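Local coordinates for protein possible prolidase (Bifidobacterium longum NCC2705, PDB 2P9B) that probably hydrolyses carbon-nitrogen bonds other than peptide bonds, as a member of the metal-dependent amidohydrolase family with its TIM-barrel fold, at residues I292-L295 / S296-L299; T356-E359 / L360-V364; A374-A377 / A378-N382. All coordinates share one frame; numbering follows the deposited sequence.

Interaction 1 (I292-L295 / S296-L299); sequences IPTL and SAGL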
ATOM      1  N   ILE A 292      -0.303   9.038   1.793  1.00 11.14           N
ATOM      2  CA  ILE A 292       0.084   7.986   0.844  1.00 10.53           C
ATOM      3  C   ILE A 292       0.123   8.709  -0.509  1.00 10.90           C
ATOM      4  O   ILE A 292      -0.861   8.719  -1.241  1.00 12.35           O
ATOM      5  CB  ILE A 292      -0.967   6.840   0.768  1.00 11.57           C
ATOM      6  CG1 ILE A 292      -1.331   6.349   2.176  1.00 12.27           C
ATOM      7  CG2 ILE A 292      -0.389   5.652  -0.022  1.00 11.93           C
ATOM      8  CD1 ILE A 292      -0.193   5.701   2.916  1.00 14.04           C
ATOM      9  N   PRO A 293       1.266   9.326  -0.854  1.00 11.78           N
ATOM     10  CA  PRO A 293       1.418  10.067  -2.114  1.00 12.23           C
ATOM     11  C   PRO A 293       0.973   9.384  -3.402  1.00 12.26           C
ATOM     12  O   PRO A 293       0.451  10.045  -4.299  1.00 14.02           O
ATOM     13  CB  PRO A 293       2.908  10.411  -2.141  1.00 13.88           C
ATOM     14  CG  PRO A 293       3.266  10.492  -0.690  1.00 14.41           C
ATOM     15  CD  PRO A 293       2.546   9.288  -0.123  1.00 11.34           C
ATOM     16  N   THR A 294       1.186   8.077  -3.501  1.00 13.08           N
ATOM     17  CA  THR A 294       0.830   7.327  -4.705  1.00 13.49           C
ATOM     18  C   THR A 294       1.361   8.030  -5.958  1.00 13.04           C
ATOM     19  O   THR A 294       0.637   8.228  -6.935  1.00 13.30           O
ATOM     20  CB  THR A 294      -0.704   7.141  -4.838  1.00 16.55           C
ATOM     21  OG1 THR A 294      -1.315   8.385  -5.193  1.00 22.12           O
ATOM     22  CG2 THR A 294      -1.297   6.669  -3.522  1.00 15.18           C
ATOM     23  N   LEU A 295       2.641   8.388  -5.925  1.00 12.46           N
ATOM     24  CA  LEU A 295       3.263   9.071  -7.051  1.00 12.81           C
ATOM     25  C   LEU A 295       3.172   8.249  -8.331  1.00 12.80           C
ATOM     26  O   LEU A 295       3.069   8.801  -9.424  1.00 12.33           O
ATOM     27  CB  LEU A 295       4.727   9.390  -6.742  1.00 13.73           C
ATOM     28  CG  LEU A 295       4.933  10.315  -5.535  1.00 14.97           C
ATOM     29  CD1 LEU A 295       6.414  10.604  -5.359  1.00 17.07           C
ATOM     30  CD2 LEU A 295       4.162  11.610  -5.741  1.00 15.22           C
ATOM     31  N   SER A 296       3.210   6.930  -8.192  1.00 12.70           N
ATOM     32  CA  SER A 296       3.111   6.034  -9.342  1.00 12.55           C
ATOM     33  C   SER A 296       1.840   6.249 -10.158  1.00 11.95           C
ATOM     34  O   SER A 296       1.809   5.965 -11.358  1.00 13.86           O
ATOM     35  CB  SER A 296       3.146   4.574  -8.883  1.00 10.75           C
ATOM     36  OG  SER A 296       4.415   4.208  -8.398  1.00 14.46           O
ATOM     37  N   ALA A 297       0.784   6.736  -9.513  1.00 12.65           N
ATOM     38  CA  ALA A 297      -0.478   6.939 -10.211  1.00 14.08           C
ATOM     39  C   ALA A 297      -0.581   8.263 -10.957  1.00 14.80           C
ATOM     40  O   ALA A 297      -1.259   8.350 -11.976  1.00 17.92           O
ATOM     41  CB  ALA A 297      -1.644   6.802  -9.233  1.00 15.24           C
ATOM     42  N   GLY A 298       0.101   9.291 -10.471  1.00 16.12           N
ATOM     43  CA  GLY A 298       0.007  10.580 -11.131  1.00 17.02           C
ATOM     44  C   GLY A 298       1.051  10.888 -12.186  1.00 18.24           C
ATOM     45  O   GLY A 298       0.728  11.438 -13.244  1.00 18.19           O
ATOM     46  N   LEU A 299       2.299  10.526 -11.913  1.00 17.54           N
ATOM     47  CA  LEU A 299       3.393  10.813 -12.832  1.00 18.60           C
ATOM     48  C   LEU A 299       3.255  10.322 -14.269  1.00 19.47           C
ATOM     49  O   LEU A 299       3.666  11.017 -15.195  1.00 19.75           O
ATOM     50  CB  LEU A 299       4.715  10.325 -12.240  1.00 18.11           C
ATOM     51  CG  LEU A 299       5.246  11.218 -11.116  1.00 18.86           C
ATOM     52  CD1 LEU A 299       6.442  10.561 -10.443  1.00 19.71           C
ATOM     53  CD2 LEU A 299       5.632  12.578 -11.698  1.00 20.34           C
TER
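L299 folds back over the carbonyl of L295, the residue one turn before it. Its CB lies 3.6 Å from L295 O, and L299 CD1 reaches L295 CB at 4.2 Å, a light touch of the L299 methyl on the root of the L295 side chain. CG of L299, anti to its carbonyl carbon (chi1 -75°), lies beside its own backbone N, which keeps it close to L295 O. L299 N donates to L295 O over 3.1 Å, almost straight at 171° and close to the line of the C=O bond, while G298 N adds a weak bond to the same oxygen.

T294 faces differently. Its OG1 gives a 2.6 Å hydrogen bond to P293 O, the carbonyl just before it, arriving above the carbonyl plane. T294 O, meanwhile, takes A297 N at 3.0 Å, again from above its plane, and the methyl of A297 rests 3.5 Å from T294 O. The left-handed backbone of T294 makes the bend from which the helix departs. S296 OG is hydrogen-bonded to E359 OE1, and the other carboxylate oxygen of E359 receives L295 N.

This is a strand-to-helix turn of the amidohydrolase barrel, running from strand 290-292 into helix 295-303. T294 also touches H77, one of three residues that may form an empty metal site.

Interaction 2 (T356-E359 / L360-V364); sequences TWRE and LELLV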
ATOM      1  N   THR A 356       5.006  -2.249  -7.368  1.00  9.78           N
ATOM      2  CA  THR A 356       5.075  -1.530  -6.101  1.00 10.41           C
ATOM      3  C   THR A 356       6.468  -0.924  -5.880  1.00 10.90           C
ATOM      4  O   THR A 356       6.591   0.202  -5.400  1.00 10.54           O
ATOM      5  CB  THR A 356       4.735  -2.465  -4.914  1.00 10.64           C
ATOM      6  OG1 THR A 356       3.372  -2.882  -5.018  1.00 12.55           O
ATOM      7  CG2 THR A 356       4.939  -1.745  -3.579  1.00 10.10           C
ATOM      8  N   TRP A 357       7.508  -1.666  -6.260  1.00 12.00           N
ATOM      9  CA  TRP A 357       8.887  -1.215  -6.073  1.00 12.91           C
ATOM     10  C   TRP A 357       9.163   0.174  -6.655  1.00 12.39           C
ATOM     11  O   TRP A 357       9.963   0.937  -6.112  1.00 12.74           O
ATOM     12  CB  TRP A 357       9.871  -2.214  -6.697  1.00 14.04           C
ATOM     13  CG  TRP A 357       9.881  -2.166  -8.198  1.00 13.99           C
ATOM     14  CD1 TRP A 357       9.024  -2.799  -9.048  1.00 15.15           C
ATOM     15  CD2 TRP A 357      10.729  -1.348  -9.017  1.00 15.37           C
ATOM     16  NE1 TRP A 357       9.276  -2.419 -10.347  1.00 16.53           N
ATOM     17  CE2 TRP A 357      10.317  -1.530 -10.355  1.00 15.98           C
ATOM     18  CE3 TRP A 357      11.790  -0.474  -8.746  1.00 15.52           C
ATOM     19  CZ2 TRP A 357      10.934  -0.868 -11.423  1.00 17.42           C
ATOM     20  CZ3 TRP A 357      12.401   0.185  -9.808  1.00 18.21           C
ATOM     21  CH2 TRP A 357      11.967  -0.019 -11.131  1.00 18.10           C
ATOM     22  N   ARG A 358       8.506   0.493  -7.765  1.00 10.90           N
ATOM     23  CA  ARG A 358       8.704   1.778  -8.425  1.00 10.74           C
ATOM     24  C   ARG A 358       8.377   2.952  -7.509  1.00 10.43           C
ATOM     25  O   ARG A 358       9.007   4.007  -7.598  1.00 12.60           O
ATOM     26  CB  ARG A 358       7.844   1.861  -9.691  1.00 11.60           C
ATOM     27  CG  ARG A 358       7.967   3.186 -10.440  1.00 13.64           C
ATOM     28  CD  ARG A 358       9.281   3.277 -11.203  1.00 15.94           C
ATOM     29  NE  ARG A 358       9.261   2.432 -12.394  1.00 17.52           N
ATOM     30  CZ  ARG A 358      10.248   2.364 -13.281  1.00 19.13           C
ATOM     31  NH1 ARG A 358      11.346   3.089 -13.114  1.00 18.58           N
ATOM     32  NH2 ARG A 358      10.127   1.585 -14.346  1.00 19.38           N
ATOM     33  N   GLU A 359       7.401   2.772  -6.623  1.00 10.55           N
ATOM     34  CA  GLU A 359       7.005   3.855  -5.716  1.00 10.55           C
ATOM     35  C   GLU A 359       8.150   4.275  -4.806  1.00 10.78           C
ATOM     36  O   GLU A 359       8.280   5.455  -4.466  1.00 10.91           O
ATOM     37  CB  GLU A 359       5.792   3.434  -4.867  1.00  9.25           C
ATOM     38  CG  GLU A 359       5.179   4.561  -4.006  1.00  9.97           C
ATOM     39  CD  GLU A 359       4.564   5.709  -4.817  1.00 11.50           C
ATOM     40  OE1 GLU A 359       4.358   5.564  -6.039  1.00 14.73           O
ATOM     41  OE2 GLU A 359       4.274   6.764  -4.214  1.00 13.16           O
ATOM     42  N   LEU A 360       8.981   3.319  -4.406  1.00 11.03           N
ATOM     43  CA  LEU A 360      10.106   3.652  -3.536  1.00 10.87           C
ATOM     44  C   LEU A 360      11.121   4.491  -4.302  1.00 12.86           C
ATOM     45  O   LEU A 360      11.690   5.438  -3.761  1.00 12.03           O
ATOM     46  CB  LEU A 360      10.776   2.387  -2.991  1.00 10.67           C
ATOM     47  CG  LEU A 360      10.013   1.631  -1.901  1.00 10.58           C
ATOM     48  CD1 LEU A 360       8.827   0.890  -2.501  1.00 11.55           C
ATOM     49  CD2 LEU A 360      10.950   0.659  -1.214  1.00 11.50           C
ATOM     50  N   GLU A 361      11.345   4.148  -5.568  1.00 13.52           N
ATOM     51  CA  GLU A 361      12.292   4.911  -6.373  1.00 15.32           C
ATOM     52  C   GLU A 361      11.784   6.327  -6.581  1.00 15.68           C
ATOM     53  O   GLU A 361      12.568   7.278  -6.610  1.00 16.11           O
ATOM     54  CB  GLU A 361      12.530   4.235  -7.727  1.00 19.42           C
ATOM     55  CG  GLU A 361      13.529   3.090  -7.646  1.00 25.28           C
ATOM     56  CD  GLU A 361      14.347   2.917  -8.917  1.00 28.31           C
ATOM     57  OE1 GLU A 361      15.369   2.198  -8.861  1.00 29.29           O
ATOM     58  OE2 GLU A 361      13.973   3.486  -9.967  1.00 28.77           O
ATOM     59  N   LEU A 362      10.466   6.464  -6.712  1.00 14.66           N
ATOM     60  CA  LEU A 362       9.854   7.768  -6.912  1.00 14.06           C
ATOM     61  C   LEU A 362       9.911   8.631  -5.651  1.00 14.21           C
ATOM     62  O   LEU A 362      10.071   9.843  -5.745  1.00 14.80           O
ATOM     63  CB  LEU A 362       8.402   7.616  -7.384  1.00 13.67           C
ATOM     64  CG  LEU A 362       8.218   6.953  -8.755  1.00 15.18           C
ATOM     65  CD1 LEU A 362       6.736   6.811  -9.063  1.00 16.51           C
ATOM     66  CD2 LEU A 362       8.905   7.783  -9.836  1.00 16.47           C
ATOM     67  N   LEU A 363       9.776   8.020  -4.475  1.00 13.93           N
ATOM     68  CA  LEU A 363       9.848   8.788  -3.233  1.00 13.69           C
ATOM     69  C   LEU A 363      11.266   9.333  -3.062  1.00 14.16           C
ATOM     70  O   LEU A 363      11.474  10.415  -2.511  1.00 14.80           O
ATOM     71  CB  LEU A 363       9.464   7.920  -2.033  1.00 13.81           C
ATOM     72  CG  LEU A 363       7.971   7.575  -1.929  1.00 13.53           C
ATOM     73  CD1 LEU A 363       7.756   6.577  -0.803  1.00 15.97           C
ATOM     74  CD2 LEU A 363       7.153   8.836  -1.681  1.00 14.17           C
ATOM     75  N   VAL A 364      12.247   8.580  -3.538  1.00 13.70           N
ATOM     76  CA  VAL A 364      13.626   9.034  -3.443  1.00 14.97           C
ATOM     77  C   VAL A 364      13.880  10.152  -4.455  1.00 14.98           C
ATOM     78  O   VAL A 364      14.477  11.172  -4.126  1.00 15.74           O
ATOM     79  CB  VAL A 364      14.623   7.881  -3.721  1.00 15.23           C
ATOM     80  CG1 VAL A 364      16.049   8.424  -3.770  1.00 16.78           C
ATOM     81  CG2 VAL A 364      14.508   6.823  -2.636  1.00 14.30           C
TER
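R358 O and E359 O each accept the amide four residues on, L362 N and L363 N, both over 3.0 Å, in a regular helical turn where L360 N to W357 O is a weaker bond. Beside these backbone bonds, E361 meets the indole of W357. With CG of W357 set between its backbone N and carbonyl carbon (chi1 73°), the ring swings along the helix until CZ3 is 3.5 Å from E361 CD. The carboxylate comes at the ring edge, OE1 in the ring plane, the two planes 74° apart.

R358 folds twice along its chain, and its guanidinium has W357 CH2 over the centre of one face. Its NH1 stays 4.1 Å from E361 OE2, opposite charges near each other but beyond a salt bridge; the firm ionic partner of R358 is D446, through NH2. Nearer the backbone, R358 CG touches L362 CD1 at 4.1 Å. The same methyl lies 4.0 Å from E359 OE1, and the side chains of L362 and E359 cross at about a right angle. With an alanine at E361, the CZ3 edge of W357 would probably lose its carboxylate neighbour and R358 some of the negative charge beside it.

At such a distance E361 probably offers only diffuse electrostatic support, to the edge of an aromatic and to a cation already paired elsewhere, while E359 bonds outside this helix, to S296 and L295.

Interaction 3 (A374-A377 / A378-N382); sequences ALHA and ATAVN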
ATOM      1  N   ALA A 374      12.842   4.972   2.226  1.00 13.26           N
ATOM      2  CA  ALA A 374      11.813   4.446   1.335  1.00 11.82           C
ATOM      3  C   ALA A 374      11.495   3.000   1.709  1.00 12.28           C
ATOM      4  O   ALA A 374      10.333   2.592   1.717  1.00 11.80           O
ATOM      5  CB  ALA A 374      12.274   4.530  -0.113  1.00 11.63           C
ATOM      6  N   LEU A 375      12.530   2.219   2.005  1.00 12.08           N
ATOM      7  CA  LEU A 375      12.329   0.825   2.398  1.00 11.53           C
ATOM      8  C   LEU A 375      11.582   0.769   3.732  1.00 11.80           C
ATOM      9  O   LEU A 375      10.763  -0.122   3.974  1.00 11.60           O
ATOM     10  CB  LEU A 375      13.679   0.111   2.510  1.00 10.07           C
ATOM     11  CG  LEU A 375      14.351  -0.168   1.168  1.00 11.78           C
ATOM     12  CD1 LEU A 375      15.812  -0.517   1.379  1.00 12.26           C
ATOM     13  CD2 LEU A 375      13.607  -1.309   0.459  1.00 12.41           C
ATOM     14  N   HIS A 376      11.866   1.742   4.593  1.00 11.91           N
ATOM     15  CA  HIS A 376      11.227   1.831   5.901  1.00 11.84           C
ATOM     16  C   HIS A 376       9.746   2.192   5.747  1.00 11.45           C
ATOM     17  O   HIS A 376       8.889   1.687   6.480  1.00 12.07           O
ATOM     18  CB  HIS A 376      11.958   2.890   6.739  1.00 13.30           C
ATOM     19  CG  HIS A 376      11.398   3.079   8.112  1.00 14.43           C
ATOM     20  ND1 HIS A 376      11.356   2.065   9.046  1.00 15.19           N
ATOM     21  CD2 HIS A 376      10.900   4.177   8.729  1.00 14.28           C
ATOM     22  CE1 HIS A 376      10.861   2.531  10.178  1.00 16.53           C
ATOM     23  NE2 HIS A 376      10.575   3.813  10.012  1.00 16.40           N
ATOM     24  N   ALA A 377       9.451   3.051   4.776  1.00 10.34           N
ATOM     25  CA  ALA A 377       8.086   3.490   4.508  1.00 10.48           C
ATOM     26  C   ALA A 377       7.250   2.344   3.944  1.00 10.72           C
ATOM     27  O   ALA A 377       6.083   2.190   4.286  1.00 11.57           O
ATOM     28  CB  ALA A 377       8.102   4.658   3.522  1.00 11.54           C
ATOM     29  N   ALA A 378       7.869   1.529   3.097  1.00 10.68           N
ATOM     30  CA  ALA A 378       7.173   0.414   2.465  1.00 10.51           C
ATOM     31  C   ALA A 378       6.919  -0.758   3.400  1.00 11.49           C
ATOM     32  O   ALA A 378       6.104  -1.629   3.093  1.00 11.88           O
ATOM     33  CB  ALA A 378       7.962  -0.072   1.252  1.00 10.52           C
ATOM     34  N   THR A 379       7.613  -0.790   4.534  1.00 10.36           N
ATOM     35  CA  THR A 379       7.459  -1.904   5.463  1.00 10.35           C
ATOM     36  C   THR A 379       6.923  -1.512   6.836  1.00 10.66           C
ATOM     37  O   THR A 379       5.727  -1.607   7.094  1.00 11.26           O
ATOM     38  CB  THR A 379       8.813  -2.657   5.630  1.00 11.61           C
ATOM     39  OG1 THR A 379       9.830  -1.735   6.046  1.00 12.84           O
ATOM     40  CG2 THR A 379       9.239  -3.286   4.313  1.00 12.26           C
ATOM     41  N   ALA A 380       7.815  -1.062   7.709  1.00 12.14           N
ATOM     42  CA  ALA A 380       7.430  -0.679   9.060  1.00 12.50           C
ATOM     43  C   ALA A 380       6.375   0.424   9.119  1.00 11.82           C
ATOM     44  O   ALA A 380       5.377   0.285   9.824  1.00 12.88           O
ATOM     45  CB  ALA A 380       8.668  -0.256   9.846  1.00 13.56           C
ATOM     46  N   VAL A 381       6.587   1.519   8.388  1.00 11.46           N
ATOM     47  CA  VAL A 381       5.621   2.612   8.424  1.00 10.62           C
ATOM     48  C   VAL A 381       4.271   2.184   7.852  1.00 11.13           C
ATOM     49  O   VAL A 381       3.239   2.433   8.471  1.00 10.68           O
ATOM     50  CB  VAL A 381       6.128   3.874   7.672  1.00  9.72           C
ATOM     51  CG1 VAL A 381       5.113   4.999   7.825  1.00 10.45           C
ATOM     52  CG2 VAL A 381       7.487   4.309   8.222  1.00 11.78           C
ATOM     53  N   ASN A 382       4.275   1.540   6.687  1.00 10.66           N
ATOM     54  CA  ASN A 382       3.031   1.057   6.074  1.00 10.71           C
ATOM     55  C   ASN A 382       2.294   0.139   7.061  1.00 11.14           C
ATOM     56  O   ASN A 382       1.073   0.206   7.186  1.00 11.47           O
ATOM     57  CB  ASN A 382       3.327   0.268   4.782  1.00 11.19           C
ATOM     58  CG  ASN A 382       3.067   1.073   3.499  1.00 10.58           C
ATOM     59  OD1 ASN A 382       3.298   0.574   2.384  1.00 13.42           O
ATOM     60  ND2 ASN A 382       2.584   2.298   3.644  1.00  9.54           N
TER
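T379 reaches back to L375 on the tight side of this turn. Its OG1 sits between the backbone N and the carbonyl carbon, chi1 56°, which brings the hydroxyl round to donate to L375 O over 2.8 Å, somewhat tilted from the carbonyl plane. The bond probably compensates for a weakly held amide: T379 N has only weak bonds, to L375 O and to H376 O. One residue earlier the helix is still regular, with A378 N giving A374 O a 3.0 Å bond and the methyl of A378 lying against the same oxygen.

The helix widens here into a pi-type turn at 378-381. H376 O accepts V381 N, five residues on, over 3.0 Å and nearly straight at 173°; A377 O is paired in the same five-residue spacing with N382 N, but weakly. The wider turn still packs closely, for V381 CB comes within 3.7 Å of A377 CA.

The looser, partly exposed side belongs to H376, A380 and V381. With CG anti to the backbone N (chi1 -180°), the imidazole leans over the next turn and straddles two residues: H376 CD2 is 3.5 Å from V381 CG2, and H376 CE1 is 3.6 Å from A380 CB. Both methyls approach obliquely, and the valine side chain crosses that of the histidine at about a right angle. H376 ND1 is bonded to G24 O, which should steady the ring's rotation.

Helix 371-385 packs on both helix 356-367 and strand 68-78. A374, L375 and A378 lie against L360 of the helix, while L375 and T379 rest on M70 and A378 on L73, both from the strand.

How the interactions relate
Interactions 1 and 2 touch directly: the buried carboxylate of E359 ties the start of helix 295-303 to helix 356-367. Interactions 2 and 3 join differently, by apolar packing of consecutive helices, with L360 CD2 3.7 Å from L375 CD2. Helix 356-367 is thus the common neighbour, while interactions 1 and 3, their centres about 16 Å apart, do not touch. Interaction 1 is almost wholly buried and held mainly by backbone bonds. Interaction 2 is buried but carries charged side chains, R358, E359 and E361, among its leucines, and interaction 3 includes more partly exposed residues, beside a distorted helical turn.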